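Local atomic coordinates of glycosyl hydrolase family 2, TIM barrel domain protein (Parabacteroides merdae ATCC 43184, PDB entry 6DXU), a protein that acts as a beta-glucuronidase of glycoside hydrolase family 2 in a human gut bacterium, probably removing glucuronic acid from beta-glucuronides. Residues Y103-I108 / L199-F204; M28-L33 / Y193-Y198; D746-Q751 / L824-P829; D776-C781 / K804-N809. All blocks are in the same frame, centred on the assembly; numbering follows the deposited sequence.

Interaction 1. Residues Y103-I108 / L199-F204; sequences YRNGRI and LPEVSF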
loop_
_atom_site.group_PDB
_atom_site.type_symbol
_atom_site.label_atom_id
_atom_site.label_comp_id
_atom_site.label_asym_id
_atom_site.label_seq_id
_atom_site.Cartn_x
_atom_site.Cartn_y
_atom_site.Cartn_z
ATOM N N TYR D 103 5.519 34.223 -21.104
ATOM C CA TYR D 103 5.219 34.981 -19.899
ATOM C C TYR D 103 6.381 34.956 -18.919
ATOM O O TYR D 103 7.075 33.946 -18.779
ATOM C CB TYR D 103 3.966 34.450 -19.219
ATOM C CG TYR D 103 2.730 34.613 -20.055
ATOM C CD1 TYR D 103 2.122 35.866 -20.202
ATOM C CD2 TYR D 103 2.145 33.521 -20.678
ATOM C CE1 TYR D 103 0.972 36.015 -20.962
ATOM C CE2 TYR D 103 0.996 33.666 -21.437
ATOM C CZ TYR D 103 0.417 34.917 -21.574
ATOM O OH TYR D 103 -0.731 35.060 -22.321
ATOM N N ARG D 104 6.593 36.089 -18.250
ATOM C CA ARG D 104 7.610 36.177 -17.213
ATOM C C ARG D 104 7.197 35.346 -16.000
ATOM O O ARG D 104 6.096 35.516 -15.467
ATOM C CB ARG D 104 7.819 37.641 -16.833
ATOM C CG ARG D 104 8.751 37.847 -15.675
ATOM C CD ARG D 104 10.155 37.255 -15.879
ATOM N NE ARG D 104 10.966 37.690 -14.742
ATOM C CZ ARG D 104 11.428 36.905 -13.776
ATOM N NH1 ARG D 104 11.224 35.589 -13.805
ATOM N NH2 ARG D 104 12.118 37.448 -12.779
ATOM N N ASN D 105 8.072 34.432 -15.572
ATOM C CA ASN D 105 7.776 33.549 -14.447
ATOM C C ASN D 105 6.474 32.780 -14.683
ATOM O O ASN D 105 5.709 32.513 -13.755
ATOM C CB ASN D 105 7.715 34.322 -13.123
ATOM C CG ASN D 105 7.971 33.427 -11.921
ATOM O OD1 ASN D 105 8.716 32.449 -12.015
ATOM N ND2 ASN D 105 7.348 33.747 -10.791
ATOM N N GLY D 106 6.221 32.410 -15.930
ATOM C CA GLY D 106 4.945 31.822 -16.281
ATOM C C GLY D 106 4.858 30.331 -15.981
ATOM O O GLY D 106 5.821 29.674 -15.582
ATOM N N ARG D 107 3.665 29.791 -16.217
ATOM C CA ARG D 107 3.361 28.390 -15.979
ATOM C C ARG D 107 3.232 27.671 -17.306
ATOM O O ARG D 107 2.822 28.264 -18.313
ATOM C CB ARG D 107 2.052 28.215 -15.189
ATOM C CG ARG D 107 1.927 29.098 -13.958
ATOM C CD ARG D 107 3.056 28.877 -12.970
ATOM N NE ARG D 107 3.018 27.555 -12.343
ATOM C CZ ARG D 107 3.844 27.171 -11.375
ATOM N NH1 ARG D 107 4.775 28.007 -10.932
ATOM N NH2 ARG D 107 3.748 25.954 -10.852
ATOM N N ILE D 108 3.558 26.376 -17.281
ATOM C CA ILE D 108 3.420 25.484 -18.427
ATOM C C ILE D 108 2.384 24.438 -18.049
ATOM O O ILE D 108 2.614 23.639 -17.125
ATOM C CB ILE D 108 4.754 24.792 -18.763
ATOM C CG1 ILE D 108 5.888 25.804 -18.877
ATOM C CG2 ILE D 108 4.634 23.993 -20.050
ATOM C CD1 ILE D 108 7.267 25.156 -18.734
ATOM N N LEU D 199 0.773 30.167 -19.328
ATOM C CA LEU D 199 0.028 31.078 -18.478
ATOM C C LEU D 199 0.984 32.047 -17.807
ATOM O O LEU D 199 2.137 31.695 -17.537
ATOM C CB LEU D 199 -0.751 30.317 -17.388
ATOM C CG LEU D 199 -1.815 29.348 -17.901
ATOM C CD1 LEU D 199 -2.286 28.493 -16.728
ATOM C CD2 LEU D 199 -2.979 30.126 -18.536
ATOM N N PRO D 200 0.519 33.267 -17.495
ATOM C CA PRO D 200 1.303 34.151 -16.622
ATOM C C PRO D 200 1.197 33.685 -15.176
ATOM O O PRO D 200 0.579 32.651 -14.909
ATOM C CB PRO D 200 0.641 35.518 -16.827
ATOM C CG PRO D 200 -0.805 35.168 -17.085
ATOM C CD PRO D 200 -0.783 33.856 -17.856
ATOM N N GLU D 201 1.765 34.452 -14.242
ATOM C CA GLU D 201 1.733 34.070 -12.828
ATOM C C GLU D 201 0.310 33.876 -12.325
ATOM O O GLU D 201 0.026 32.916 -11.601
ATOM C CB GLU D 201 2.442 35.128 -11.984
ATOM C CG GLU D 201 3.950 35.055 -12.059
ATOM C CD GLU D 201 4.619 36.208 -11.316
ATOM O OE1 GLU D 201 5.652 35.961 -10.665
ATOM O OE2 GLU D 201 4.091 37.346 -11.354
ATOM N N VAL D 202 -0.595 34.783 -12.677
ATOM C CA VAL D 202 -1.962 34.747 -12.169
ATOM C C VAL D 202 -2.893 34.533 -13.343
ATOM O O VAL D 202 -2.878 35.319 -14.297
ATOM C CB VAL D 202 -2.334 36.037 -11.419
ATOM C CG1 VAL D 202 -3.746 35.911 -10.860
ATOM C CG2 VAL D 202 -1.336 36.318 -10.307
ATOM N N SER D 203 -3.724 33.497 -13.262
ATOM C CA SER D 203 -4.683 33.217 -14.320
ATOM C C SER D 203 -5.975 32.719 -13.681
ATOM O O SER D 203 -6.127 32.711 -12.454
ATOM C CB SER D 203 -4.116 32.210 -15.329
ATOM O OG SER D 203 -3.743 31.005 -14.691
ATOM N N PHE D 204 -6.916 32.319 -14.527
ATOM C CA PHE D 204 -8.215 31.830 -14.089
ATOM C C PHE D 204 -8.239 30.312 -14.220
ATOM O O PHE D 204 -8.010 29.772 -15.309
ATOM C CB PHE D 204 -9.336 32.461 -14.916
ATOM C CG PHE D 204 -9.370 33.972 -14.847
ATOM C CD1 PHE D 204 -8.961 34.743 -15.928
ATOM C CD2 PHE D 204 -9.813 34.614 -13.707
ATOM C CE1 PHE D 204 -8.986 36.133 -15.867
ATOM C CE2 PHE D 204 -9.845 35.991 -13.636
ATOM C CZ PHE D 204 -9.431 36.757 -14.723
HETATM O O HOH W 1 3.577 36.751 -15.642
#
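Y103 and P200 run alongside each other, the proline ring over one face of the phenol. P200 CD sits 3.9 Å from the centroid of the Y103 ring and 5° off its normal, a CH-pi contact, while P200 CB meets Y103 CD1 at 3.7 Å. With CG of Y103 anti to its carbonyl carbon (chi1 -64°), the ring runs along the start of residues 199-204 and also touches the L199 carbonyl carbon obliquely. N105 and E201 meet at a slant, amide and carboxylate planes 70° apart. N105 ND2 gives a nearly straight hydrogen bond of 2.8 Å to the anti lone pair of E201 OE1, and this oxygen lies in the amide plane. One water joins R104 O to E201 N. Beyond the type II turn from Y103 to G106, R107 and L199 form an antiparallel hydrogen-bonded pair, with R107 N to L199 O at 2.8 Å and L199 N to R107 O at 3.0 Å. The bent R107 chain leads off to a salt bridge with D141. Strand 107-112 lies between strands 194-199 and 138-141 in the sugar-binding domain, and F299 of strand 297-305, in the next domain, touches both Y103 and P200.

Interaction 2. Residues M28-L33 / Y193-Y198; sequences MNKIRL and YLNLVY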
loop_
_atom_site.group_PDB
_atom_site.type_symbol
_atom_site.label_atom_id
_atom_site.label_comp_id
_atom_site.label_asym_id
_atom_site.label_seq_id
_atom_site.Cartn_x
_atom_site.Cartn_y
_atom_site.Cartn_z
ATOM N N MET D 28 -4.600 33.109 -27.145
ATOM C CA MET D 28 -3.522 32.954 -28.116
ATOM C C MET D 28 -2.314 32.208 -27.555
ATOM O O MET D 28 -1.341 31.989 -28.284
ATOM C CB MET D 28 -3.082 34.331 -28.628
ATOM N N ASN D 29 -2.352 31.823 -26.280
ATOM C CA ASN D 29 -1.266 31.124 -25.603
ATOM C C ASN D 29 -1.470 29.614 -25.595
ATOM O O ASN D 29 -0.747 28.894 -24.878
ATOM C CB ASN D 29 -1.150 31.641 -24.174
ATOM C CG ASN D 29 -2.501 31.798 -23.525
ATOM O OD1 ASN D 29 -3.468 32.188 -24.180
ATOM N ND2 ASN D 29 -2.588 31.469 -22.245
ATOM N N LYS D 30 -2.447 29.135 -26.365
ATOM C CA LYS D 30 -2.875 27.743 -26.395
ATOM C C LYS D 30 -2.406 27.122 -27.703
ATOM O O LYS D 30 -2.807 27.559 -28.787
ATOM C CB LYS D 30 -4.394 27.669 -26.283
ATOM C CG LYS D 30 -4.978 26.301 -26.049
ATOM C CD LYS D 30 -6.367 26.460 -25.451
ATOM C CE LYS D 30 -6.952 25.162 -24.938
ATOM N NZ LYS D 30 -7.868 25.418 -23.770
ATOM N N ILE D 31 -1.587 26.088 -27.600
ATOM C CA ILE D 31 -0.903 25.509 -28.745
ATOM C C ILE D 31 -1.293 24.047 -28.851
ATOM O O ILE D 31 -1.020 23.263 -27.932
ATOM C CB ILE D 31 0.617 25.674 -28.616
ATOM C CG1 ILE D 31 0.941 27.166 -28.497
ATOM C CG2 ILE D 31 1.327 25.025 -29.790
ATOM C CD1 ILE D 31 2.295 27.456 -27.901
ATOM N N ARG D 32 -1.962 23.684 -29.944
ATOM C CA ARG D 32 -2.268 22.280 -30.170
ATOM C C ARG D 32 -0.980 21.527 -30.488
ATOM O O ARG D 32 -0.259 21.885 -31.420
ATOM C CB ARG D 32 -3.279 22.136 -31.301
ATOM C CG ARG D 32 -4.682 22.461 -30.864
ATOM C CD ARG D 32 -5.624 22.592 -32.071
ATOM N NE ARG D 32 -6.963 22.942 -31.618
ATOM C CZ ARG D 32 -7.989 23.158 -32.436
ATOM N NH1 ARG D 32 -7.820 23.057 -33.750
ATOM N NH2 ARG D 32 -9.175 23.476 -31.939
ATOM N N LEU D 33 -0.685 20.487 -29.716
ATOM C CA LEU D 33 0.501 19.668 -29.957
ATOM C C LEU D 33 0.119 18.569 -30.935
ATOM O O LEU D 33 -0.357 17.506 -30.548
ATOM C CB LEU D 33 1.030 19.087 -28.649
ATOM C CG LEU D 33 1.451 20.116 -27.614
ATOM C CD1 LEU D 33 1.854 19.391 -26.310
ATOM C CD2 LEU D 33 2.631 20.900 -28.170
ATOM N N TYR D 193 -7.583 16.806 -28.848
ATOM C CA TYR D 193 -6.413 17.674 -28.835
ATOM C C TYR D 193 -5.762 17.731 -27.467
ATOM O O TYR D 193 -6.433 17.842 -26.435
ATOM C CB TYR D 193 -6.782 19.096 -29.242
ATOM C CG TYR D 193 -7.149 19.228 -30.698
ATOM C CD1 TYR D 193 -6.227 18.915 -31.700
ATOM C CD2 TYR D 193 -8.418 19.632 -31.074
ATOM C CE1 TYR D 193 -6.567 19.026 -33.043
ATOM C CE2 TYR D 193 -8.764 19.752 -32.430
ATOM C CZ TYR D 193 -7.837 19.450 -33.396
ATOM O OH TYR D 193 -8.173 19.558 -34.735
ATOM N N LEU D 194 -4.440 17.722 -27.487
ATOM C CA LEU D 194 -3.623 17.974 -26.316
ATOM C C LEU D 194 -2.991 19.339 -26.525
ATOM O O LEU D 194 -2.301 19.553 -27.526
ATOM C CB LEU D 194 -2.555 16.886 -26.155
ATOM C CG LEU D 194 -1.426 17.158 -25.145
ATOM C CD1 LEU D 194 -1.999 17.447 -23.750
ATOM C CD2 LEU D 194 -0.449 15.974 -25.090
ATOM N N ASN D 195 -3.206 20.242 -25.580
ATOM C CA ASN D 195 -2.793 21.628 -25.729
ATOM C C ASN D 195 -1.658 21.928 -24.769
ATOM O O ASN D 195 -1.698 21.533 -23.596
ATOM C CB ASN D 195 -3.945 22.595 -25.441
ATOM C CG ASN D 195 -5.198 22.259 -26.224
ATOM O OD1 ASN D 195 -5.245 22.472 -27.432
ATOM N ND2 ASN D 195 -6.217 21.730 -25.541
ATOM N N LEU D 196 -0.657 22.637 -25.276
ATOM C CA LEU D 196 0.339 23.260 -24.428
ATOM C C LEU D 196 -0.167 24.660 -24.123
ATOM O O LEU D 196 -0.373 25.458 -25.040
ATOM C CB LEU D 196 1.702 23.310 -25.117
ATOM C CG LEU D 196 2.817 23.969 -24.298
ATOM C CD1 LEU D 196 3.108 23.119 -23.088
ATOM C CD2 LEU D 196 4.075 24.128 -25.149
ATOM N N VAL D 197 -0.353 24.965 -22.842
ATOM C CA VAL D 197 -0.952 26.230 -22.439
ATOM C C VAL D 197 0.079 26.981 -21.624
ATOM O O VAL D 197 0.465 26.535 -20.539
ATOM C CB VAL D 197 -2.240 26.024 -21.626
ATOM C CG1 VAL D 197 -2.837 27.378 -21.239
ATOM C CG2 VAL D 197 -3.242 25.194 -22.425
ATOM N N TYR D 198 0.525 28.115 -22.141
ATOM C CA TYR D 198 1.372 29.011 -21.373
ATOM C C TYR D 198 0.493 29.996 -20.615
ATOM O O TYR D 198 -0.408 30.609 -21.200
ATOM C CB TYR D 198 2.323 29.773 -22.291
ATOM C CG TYR D 198 3.370 28.942 -23.006
ATOM C CD1 TYR D 198 3.392 28.868 -24.398
ATOM C CD2 TYR D 198 4.356 28.258 -22.291
ATOM C CE1 TYR D 198 4.365 28.133 -25.059
ATOM C CE2 TYR D 198 5.337 27.516 -22.949
ATOM C CZ TYR D 198 5.330 27.463 -24.336
ATOM O OH TYR D 198 6.304 26.741 -24.999
HETATM O O HOH W 2 -7.431 23.148 -28.846
HETATM O O HOH W 3 -3.184 17.280 -29.993
#
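R32 lays its guanidinium flat on one face of the Y193 ring, the planes 5° apart and the centres separated by 3.9 Å, in a stacked cation-pi pair. R32 CD adds a CH-pi contact over the same ring, 3.8 Å from its centroid, since the R32 chain stays extended from CG to NE. E345 grips both partners from outside, by a salt bridge to R32 NH2 and a backbone N-H given to Y193 OH. With a serine in place of Y193, the guanidinium would probably lose the surface that keeps it flat and be freer to turn, and E345 N would lack its phenolic acceptor. Backbone bonds pair strand 30-32 with strand 194-198 in antiparallel fashion: I31 and L196 exchange two, and L33 N reaches L194 O at 2.9 Å. This adds strand 30-32 as the outermost strand of a four-stranded antiparallel sheet in the sugar-binding domain, which has a jelly-roll fold in this family. At the far end, N29 ND2 donates to Y198 O at 2.6 Å, nearly along the C=O axis. A water links R32 NE to N195 OD1, while K30 passes N195 and carries NZ to a salt bridge with D111. Among apolar contacts, I31 CD1 touches Y198 CE1 at 3.6 Å, and L33 CD2 rests 4.0 Å from L196 CB.

Interaction 3. Residues D746-Q751 / L824-P829; sequences DTALVQ and LELKSP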
loop_
_atom_site.group_PDB
_atom_site.type_symbol
_atom_site.label_atom_id
_atom_site.label_comp_id
_atom_site.label_asym_id
_atom_site.label_seq_id
_atom_site.Cartn_x
_atom_site.Cartn_y
_atom_site.Cartn_z
ATOM N N ASP D 746 -4.352 9.293 -58.463
ATOM C CA ASP D 746 -3.710 8.033 -58.113
ATOM C C ASP D 746 -4.699 6.986 -57.610
ATOM O O ASP D 746 -4.282 5.880 -57.249
ATOM C CB ASP D 746 -2.629 8.291 -57.056
ATOM C CG ASP D 746 -1.710 7.091 -56.838
ATOM O OD1 ASP D 746 -1.314 6.425 -57.822
ATOM O OD2 ASP D 746 -1.385 6.816 -55.668
ATOM N N THR D 747 -5.990 7.287 -57.571
ATOM C CA THR D 747 -6.966 6.362 -57.016
ATOM C C THR D 747 -7.823 5.752 -58.120
ATOM O O THR D 747 -8.188 6.423 -59.090
ATOM C CB THR D 747 -7.850 7.050 -55.975
ATOM O OG1 THR D 747 -8.726 7.969 -56.631
ATOM C CG2 THR D 747 -6.993 7.809 -54.988
ATOM N N ALA D 748 -8.108 4.466 -57.983
ATOM C CA ALA D 748 -8.979 3.743 -58.892
ATOM C C ALA D 748 -10.198 3.266 -58.120
ATOM O O ALA D 748 -10.086 2.859 -56.961
ATOM C CB ALA D 748 -8.260 2.556 -59.530
ATOM N N LEU D 749 -11.364 3.348 -58.745
ATOM C CA LEU D 749 -12.600 2.841 -58.157
ATOM C C LEU D 749 -12.982 1.537 -58.842
ATOM O O LEU D 749 -13.215 1.511 -60.055
ATOM C CB LEU D 749 -13.730 3.869 -58.267
ATOM C CG LEU D 749 -15.085 3.405 -57.724
ATOM C CD1 LEU D 749 -15.028 3.025 -56.238
ATOM C CD2 LEU D 749 -16.134 4.489 -57.963
ATOM N N VAL D 750 -13.032 0.465 -58.073
ATOM C CA VAL D 750 -13.290 -0.876 -58.582
ATOM C C VAL D 750 -14.712 -1.271 -58.230
ATOM O O VAL D 750 -15.192 -0.991 -57.124
ATOM C CB VAL D 750 -12.275 -1.890 -58.019
ATOM C CG1 VAL D 750 -12.717 -3.317 -58.308
ATOM C CG2 VAL D 750 -10.912 -1.644 -58.631
ATOM N N GLN D 751 -15.396 -1.906 -59.177
ATOM C CA GLN D 751 -16.767 -2.357 -58.998
ATOM C C GLN D 751 -16.833 -3.862 -59.186
ATOM O O GLN D 751 -16.229 -4.414 -60.117
ATOM C CB GLN D 751 -17.716 -1.658 -59.987
ATOM C CG GLN D 751 -19.142 -2.207 -59.983
ATOM C CD GLN D 751 -20.038 -1.524 -61.010
ATOM O OE1 GLN D 751 -20.771 -0.582 -60.689
ATOM N NE2 GLN D 751 -19.975 -1.992 -62.252
ATOM N N LEU D 824 -8.525 -8.514 -61.184
ATOM C CA LEU D 824 -8.457 -7.309 -61.995
ATOM C C LEU D 824 -7.081 -6.683 -61.851
ATOM O O LEU D 824 -6.629 -6.435 -60.729
ATOM C CB LEU D 824 -9.531 -6.294 -61.585
ATOM C CG LEU D 824 -9.562 -4.969 -62.341
ATOM C CD1 LEU D 824 -9.992 -5.182 -63.799
ATOM C CD2 LEU D 824 -10.493 -3.975 -61.640
ATOM N N GLU D 825 -6.416 -6.444 -62.978
ATOM C CA GLU D 825 -5.150 -5.725 -62.971
ATOM C C GLU D 825 -5.379 -4.220 -62.931
ATOM O O GLU D 825 -6.282 -3.699 -63.588
ATOM C CB GLU D 825 -4.301 -6.084 -64.194
ATOM C CG GLU D 825 -2.813 -5.921 -63.954
ATOM C CD GLU D 825 -1.996 -5.969 -65.235
ATOM O OE1 GLU D 825 -2.576 -6.255 -66.306
ATOM O OE2 GLU D 825 -0.778 -5.684 -65.177
ATOM N N LEU D 826 -4.571 -3.527 -62.130
ATOM C CA LEU D 826 -4.574 -2.069 -62.060
ATOM C C LEU D 826 -3.191 -1.548 -62.428
ATOM O O LEU D 826 -2.214 -1.827 -61.725
ATOM C CB LEU D 826 -4.965 -1.590 -60.663
ATOM C CG LEU D 826 -6.395 -1.880 -60.215
ATOM C CD1 LEU D 826 -6.587 -1.414 -58.767
ATOM C CD2 LEU D 826 -7.377 -1.197 -61.147
ATOM N N LYS D 827 -3.094 -0.843 -63.548
ATOM C CA LYS D 827 -1.847 -0.228 -63.977
ATOM C C LYS D 827 -1.877 1.278 -63.754
ATOM O O LYS D 827 -2.938 1.895 -63.656
ATOM C CB LYS D 827 -1.566 -0.530 -65.450
ATOM C CG LYS D 827 -1.332 -1.994 -65.755
ATOM N N SER D 828 -0.690 1.863 -63.610
ATOM C CA SER D 828 -0.563 3.312 -63.498
ATOM C C SER D 828 0.020 3.888 -64.784
ATOM O O SER D 828 0.914 3.275 -65.377
ATOM C CB SER D 828 0.322 3.710 -62.312
ATOM O OG SER D 828 -0.379 3.580 -61.086
ATOM N N PRO D 829 -0.451 5.062 -65.240
ATOM C CA PRO D 829 0.042 5.705 -66.468
ATOM C C PRO D 829 1.449 6.291 -66.336
ATOM O O PRO D 829 2.316 5.702 -65.686
ATOM C CB PRO D 829 -0.975 6.827 -66.713
ATOM C CG PRO D 829 -2.158 6.492 -65.861
ATOM C CD PRO D 829 -1.594 5.789 -64.666
HETATM O O HOH W 4 -1.697 6.142 -60.378
#
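The carboxylate of D746 is the one flat group to take part, and it meets the S828 hydroxyl across a water that lies close to the carboxylate plane, beside OD1. D746 OD1 and S828 OG are 4.4 Å apart; the bridging water donates to both, at 2.6 Å from D746 OD1 and 3.0 Å from S828 OG. Both groups also bond outside the contact, D746 OD1 to E807 N and OD2 to K804 NZ, S828 OG to the G808 carbonyl, and the water sits among them. The rest of the contact is aliphatic. V750 and L824 meet end on, V750 CG2 against L824 CD2 at 3.8 Å. The leucine extends this far with CG anti to its backbone N (chi1 179°). L826 splits its two methyls, CD1 approaching V750 CG2 at 4.3 Å and CD2 the A748 methyl at 4.2 Å. Strands 747-751 and 824-826 run antiparallel, their axes 10.1 Å apart, in the two facing sheets of a beta sandwich, with I803 also against V750 and L826. With no direct hydrogen bond between them, the two segments meet through methyl packing in the interior, with a water bridge at one end.

Interaction 4. Residues D776-C781 / K804-N809; sequences DGSLIC and KRNEGN
D776 holds N809 by two hydrogen bonds in opposite directions: D776 N donates to N809 O at 2.9 Å, and N809 N donates to D776 OD1, also at 2.9 Å. The carboxylate oxygen is met on its anti side, 21° out of plane. A chi1 of -62° turns the D776 carboxylate to the side of its own backbone N, where both bonds reach N809. D776 OD2 is taken by T821 OG1 of a second subunit. Replacing D776 by an alanine would probably leave N809 N and that threonine hydroxyl without their carboxylate partner, weakening both the loop and the subunit contact. The D776 carbonyl is used as well, by N806 ND2 at 3.1 Å, in the carbonyl plane and in the amide plane. At the other end of the N806 amide, OD1 receives K804 NZ, whose salt-bridge partner is D746. A water joins S778 OG to N806 ND2. Next along, S778 and K804 form an antiparallel hydrogen-bonded pair, S778 N lying 2.9 Å from K804 O. The packing is modest: S778 OG faces K804 CB at 3.8 Å, and I780 CG1 lies 3.9 Å from K804 N. A type I' turn from R805 to G808, with R805 paired to E743, leads from strand 798-804 to strand 810-815 in the opposite sheet of the C-terminal sandwich, while strand 778-780 borders strand 798-804 at the edge of its sheet.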
loop_
_atom_site.group_PDB
_atom_site.type_symbol
_atom_site.label_atom_id
_atom_site.label_comp_id
_atom_site.label_asym_id
_atom_site.label_seq_id
_atom_site.Cartn_x
_atom_site.Cartn_y
_atom_site.Cartn_z
ATOM N N ASP D 776 1.811 -2.923 -55.891
ATOM C CA ASP D 776 2.231 -1.614 -55.405
ATOM C C ASP D 776 1.122 -0.859 -54.673
ATOM O O ASP D 776 1.423 0.016 -53.853
ATOM C CB ASP D 776 2.751 -0.765 -56.568
ATOM C CG ASP D 776 3.966 -1.371 -57.237
ATOM O OD1 ASP D 776 4.088 -1.247 -58.477
ATOM O OD2 ASP D 776 4.789 -1.990 -56.528
ATOM N N GLY D 777 -0.149 -1.147 -54.974
ATOM C CA GLY D 777 -1.254 -0.377 -54.438
ATOM C C GLY D 777 -1.769 -0.913 -53.103
ATOM O O GLY D 777 -1.345 -1.948 -52.599
ATOM N N SER D 778 -2.741 -0.198 -52.545
ATOM C CA SER D 778 -3.363 -0.620 -51.298
ATOM C C SER D 778 -4.857 -0.361 -51.352
ATOM O O SER D 778 -5.308 0.603 -51.973
ATOM C CB SER D 778 -2.739 0.099 -50.092
ATOM O OG SER D 778 -2.774 1.502 -50.274
ATOM N N LEU D 779 -5.620 -1.239 -50.705
ATOM C CA LEU D 779 -7.055 -1.011 -50.582
ATOM C C LEU D 779 -7.330 0.166 -49.658
ATOM O O LEU D 779 -6.736 0.282 -48.583
ATOM C CB LEU D 779 -7.770 -2.246 -50.030
ATOM C CG LEU D 779 -7.640 -3.560 -50.791
ATOM C CD1 LEU D 779 -8.461 -4.613 -50.090
ATOM C CD2 LEU D 779 -8.087 -3.395 -52.240
ATOM N N ILE D 780 -8.262 1.022 -50.063
ATOM C CA ILE D 780 -8.781 2.060 -49.157
ATOM C C ILE D 780 -9.919 1.385 -48.402
ATOM O O ILE D 780 -11.097 1.470 -48.757
ATOM C CB ILE D 780 -9.202 3.329 -49.907
ATOM C CG1 ILE D 780 -7.999 3.890 -50.674
ATOM C CG2 ILE D 780 -9.748 4.391 -48.942
ATOM C CD1 ILE D 780 -8.301 5.099 -51.512
ATOM N N CYS D 781 -9.549 0.658 -47.347
ATOM C CA CYS D 781 -10.481 -0.186 -46.619
ATOM C C CYS D 781 -10.486 0.225 -45.152
ATOM O O CYS D 781 -9.869 1.225 -44.765
ATOM C CB CYS D 781 -10.119 -1.670 -46.783
ATOM S SG CYS D 781 -8.495 -2.184 -46.151
ATOM N N LYS D 804 -5.717 2.924 -53.721
ATOM C CA LYS D 804 -4.622 3.870 -53.876
ATOM C C LYS D 804 -3.526 3.154 -54.657
ATOM O O LYS D 804 -2.904 2.212 -54.146
ATOM C CB LYS D 804 -4.140 4.321 -52.498
ATOM C CG LYS D 804 -2.963 5.289 -52.467
ATOM C CD LYS D 804 -3.393 6.678 -52.895
ATOM C CE LYS D 804 -2.337 7.750 -52.602
ATOM N NZ LYS D 804 -0.942 7.327 -52.899
ATOM N N ARG D 805 -3.295 3.570 -55.899
ATOM C CA ARG D 805 -2.399 2.807 -56.762
ATOM C C ARG D 805 -0.925 3.022 -56.430
ATOM O O ARG D 805 -0.096 2.191 -56.814
ATOM C CB ARG D 805 -2.676 3.149 -58.233
ATOM C CG ARG D 805 -3.942 2.500 -58.762
ATOM C CD ARG D 805 -4.165 2.762 -60.253
ATOM N NE ARG D 805 -4.467 4.169 -60.513
ATOM C CZ ARG D 805 -5.197 4.607 -61.535
ATOM N NH1 ARG D 805 -5.712 3.748 -62.409
ATOM N NH2 ARG D 805 -5.421 5.907 -61.676
ATOM N N ASN D 806 -0.586 4.102 -55.722
ATOM C CA ASN D 806 0.801 4.433 -55.390
ATOM C C ASN D 806 1.678 4.526 -56.633
ATOM O O ASN D 806 2.864 4.180 -56.593
ATOM C CB ASN D 806 1.398 3.443 -54.389
ATOM C CG ASN D 806 0.837 3.624 -52.999
ATOM O OD1 ASN D 806 0.653 4.749 -52.544
ATOM N ND2 ASN D 806 0.574 2.518 -52.308
ATOM N N GLU D 807 1.089 4.989 -57.738
ATOM C CA GLU D 807 1.780 5.201 -59.005
ATOM C C GLU D 807 2.402 3.923 -59.547
ATOM O O GLU D 807 3.354 3.979 -60.333
ATOM C CB GLU D 807 2.846 6.297 -58.881
ATOM C CG GLU D 807 2.315 7.637 -58.393
ATOM C CD GLU D 807 3.402 8.693 -58.260
ATOM O OE1 GLU D 807 4.594 8.333 -58.157
ATOM O OE2 GLU D 807 3.062 9.893 -58.280
ATOM N N GLY D 808 1.876 2.767 -59.147
ATOM C CA GLY D 808 2.447 1.497 -59.556
ATOM C C GLY D 808 1.409 0.530 -60.074
ATOM O O GLY D 808 0.308 0.948 -60.451
ATOM N N ASN D 809 1.727 -0.763 -60.058
ATOM C CA ASN D 809 0.873 -1.791 -60.639
ATOM C C ASN D 809 0.421 -2.769 -59.562
ATOM O O ASN D 809 1.197 -3.124 -58.674
ATOM C CB ASN D 809 1.610 -2.537 -61.759
ATOM C CG ASN D 809 1.992 -1.613 -62.918
ATOM O OD1 ASN D 809 1.299 -0.632 -63.203
ATOM N ND2 ASN D 809 3.097 -1.926 -63.588
HETATM O O HOH W 5 -0.564 2.431 -49.720
#

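From the N terminus, interaction 2 opens first at 28-33, and interaction 1 opens at 103-108. Residues 193-198 then close interaction 2 before 199-204 close interaction 1, so the two loops cross. Both engage the sheet containing strands 107-112 and 194-199; they touch through Y103 and Y198, and interaction 1 leads on to strand 203-213. Far along the chain, interaction 3 opens at 746-751, and interaction 4, from 776-781 to 804-809, is nested within it before 824-829 close the outer loop. These two meet where D746 and S828 reach the 805-808 turn. Interactions 1 and 2 belong to the sugar-binding region and its junction with the next domain, interactions 3 and 4 to the C-terminal sandwich.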